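Local atomic coordinates of putative HMP/thiamine permease protein YkoE (Bacillus subtilis, PDB entry 5EDL), a protein that serves as the substrate-binding S component of an energy-coupling factor transporter, binds thiamine and probably carries it or related hydroxymethylpyrimidine compounds across the membrane. Residues A55-K60 and N176-G181. Numbering follows the deposited sequence.
Sequences AYMIRK and NGMALG
Leu-180 gives its backbone N-H to the carbonyl oxygen of Met-57, N to O 3.1 Å, so the first turn of helix 179-192 is hydrogen-bonded to the last turn of helix 49-58. Carbonyls at a helix C-terminus and N-H groups at an N-terminus lack partners within their own helices, and here the two ends serve each other. A water repeats the pattern one residue over: it donates to Ile-58 O at 2.6 Å and accepts from Ala-179 N at 2.8 Å.

The tight part lies around Leu-180. Its CG is anti to the backbone N (chi1 176°), and from there both methyls meet the Tyr-56 ring; CD1 and CD2 each lie 3.7 Å from Tyr-56 CE2, while CD2 also meets Met-57 CG. Branched leucine can thus touch two neighbours at once, and tyrosine offers a broad apolar ring while its OH bonds to Asp-167 of helix 140-170. Looser contacts join the tips of the flexible methionines: Met-178, the N-cap residue, has SD 4.1 Å from Ile-58 CG1 and CG 4.4 Å from Met-57 CE, and Ile-9 of helix 4-35 touches both methionines.

At the partly exposed side, the small Ala-179 lets the backbones come close, its CB 3.6 Å from both Met-57 O and Ile-58 O; the methylenes of Arg-59 pack on the same CB. Arg-59 leaves the helix with positive phi; its CG lies beside the backbone N and the chain runs straight from there to NE, which hydrogen-bonds Tyr-56 O (2.8 Å, N-H...O 150°), while NH2 forms a salt bridge with Glu-183. The arrangement is a helix C-terminus meeting a helix N-terminus, joining the end of a predicted transmembrane helix to the C-terminal helix of this S component.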
loop_
_atom_site.group_PDB
_atom_site.type_symbol
_atom_site.label_atom_id
_atom_site.label_comp_id
_atom_site.label_asym_id
_atom_site.label_seq_id
_atom_site.Cartn_x
_atom_site.Cartn_y
_atom_site.Cartn_z
ATOM N N ALA A 55 2.750 -5.224 5.530
ATOM C CA ALA A 55 2.544 -5.041 6.968
ATOM C C ALA A 55 1.549 -6.067 7.511
ATOM O O ALA A 55 1.794 -6.709 8.528
ATOM C CB ALA A 55 2.063 -3.625 7.276
ATOM N N TYR A 56 0.421 -6.196 6.825
ATOM C CA TYR A 56 -0.633 -7.111 7.253
ATOM C C TYR A 56 -0.144 -8.573 7.228
ATOM O O TYR A 56 -0.485 -9.363 8.110
ATOM C CB TYR A 56 -1.868 -6.901 6.368
ATOM C CG TYR A 56 -3.078 -7.772 6.647
ATOM C CD1 TYR A 56 -3.814 -7.643 7.817
ATOM C CD2 TYR A 56 -3.503 -8.690 5.708
ATOM C CE1 TYR A 56 -4.932 -8.442 8.055
ATOM C CE2 TYR A 56 -4.611 -9.481 5.923
ATOM C CZ TYR A 56 -5.318 -9.365 7.095
ATOM O OH TYR A 56 -6.413 -10.157 7.265
ATOM N N MET A 57 0.692 -8.915 6.253
ATOM C CA MET A 57 1.222 -10.276 6.153
ATOM C C MET A 57 2.288 -10.561 7.199
ATOM O O MET A 57 2.261 -11.602 7.838
ATOM C CB MET A 57 1.826 -10.547 4.772
ATOM C CG MET A 57 0.830 -10.737 3.638
ATOM S SD MET A 57 1.726 -11.191 2.120
ATOM C CE MET A 57 3.262 -11.785 2.852
ATOM N N ILE A 58 3.230 -9.633 7.356
ATOM C CA ILE A 58 4.449 -9.907 8.105
ATOM C C ILE A 58 4.365 -9.395 9.539
ATOM O O ILE A 58 4.842 -10.048 10.465
ATOM C CB ILE A 58 5.673 -9.293 7.393
ATOM C CG1 ILE A 58 5.871 -9.978 6.039
ATOM C CG2 ILE A 58 6.911 -9.394 8.275
ATOM C CD1 ILE A 58 6.911 -9.320 5.153
ATOM N N ARG A 59 3.748 -8.227 9.700
ATOM C CA ARG A 59 3.395 -7.677 11.004
ATOM C C ARG A 59 4.623 -7.366 11.860
ATOM O O ARG A 59 4.629 -7.606 13.058
ATOM C CB ARG A 59 2.439 -8.639 11.736
ATOM C CG ARG A 59 1.161 -8.890 10.928
ATOM C CD ARG A 59 0.043 -9.606 11.687
ATOM N NE ARG A 59 -1.150 -9.650 10.844
ATOM C CZ ARG A 59 -2.318 -10.168 11.187
ATOM N NH1 ARG A 59 -2.483 -10.729 12.375
ATOM N NH2 ARG A 59 -3.324 -10.135 10.325
ATOM N N LYS A 60 5.655 -6.813 11.229
ATOM C CA LYS A 60 6.851 -6.396 11.935
ATOM C C LYS A 60 7.235 -4.980 11.473
ATOM O O LYS A 60 6.854 -4.560 10.391
ATOM C CB LYS A 60 7.987 -7.392 11.703
ATOM C CG LYS A 60 7.654 -8.795 12.215
ATOM C CD LYS A 60 8.799 -9.765 12.093
ATOM C CE LYS A 60 8.421 -11.118 12.727
ATOM N NZ LYS A 60 9.441 -12.162 12.478
ATOM N N ASN A 176 2.131 -19.572 5.113
ATOM C CA ASN A 176 2.114 -20.327 6.362
ATOM C C ASN A 176 3.291 -20.015 7.272
ATOM O O ASN A 176 3.205 -20.206 8.478
ATOM C CB ASN A 176 2.059 -21.832 6.081
ATOM C CG ASN A 176 0.639 -22.337 5.963
ATOM O OD1 ASN A 176 -0.309 -21.545 5.971
ATOM N ND2 ASN A 176 0.477 -23.650 5.855
ATOM N N GLY A 177 4.386 -19.532 6.696
ATOM C CA GLY A 177 5.521 -19.101 7.490
ATOM C C GLY A 177 5.365 -17.719 8.112
ATOM O O GLY A 177 6.162 -17.336 8.971
ATOM N N MET A 178 4.345 -16.974 7.685
ATOM C CA MET A 178 4.165 -15.578 8.096
ATOM C C MET A 178 3.129 -15.406 9.211
ATOM O O MET A 178 2.308 -16.286 9.447
ATOM C CB MET A 178 3.733 -14.722 6.902
ATOM C CG MET A 178 4.523 -14.939 5.613
ATOM S SD MET A 178 6.089 -14.056 5.558
ATOM C CE MET A 178 7.160 -15.223 6.383
ATOM N N ALA A 179 3.157 -14.248 9.867
ATOM C CA ALA A 179 2.169 -13.916 10.884
ATOM C C ALA A 179 0.723 -14.102 10.387
ATOM O O ALA A 179 -0.104 -14.647 11.106
ATOM C CB ALA A 179 2.379 -12.489 11.376
ATOM N N LEU A 180 0.415 -13.652 9.169
ATOM C CA LEU A 180 -0.957 -13.784 8.659
ATOM C C LEU A 180 -1.341 -15.257 8.478
ATOM O O LEU A 180 -2.477 -15.650 8.754
ATOM C CB LEU A 180 -1.141 -13.034 7.337
ATOM C CG LEU A 180 -2.515 -13.181 6.675
ATOM C CD1 LEU A 180 -3.633 -12.634 7.569
ATOM C CD2 LEU A 180 -2.536 -12.474 5.316
ATOM N N GLY A 181 -0.396 -16.058 7.999
ATOM C CA GLY A 181 -0.600 -17.493 7.894
ATOM C C GLY A 181 -0.815 -18.155 9.247
ATOM O O GLY A 181 -1.658 -19.031 9.387
HETATM O O HOH W 1 5.426 -12.590 10.161
#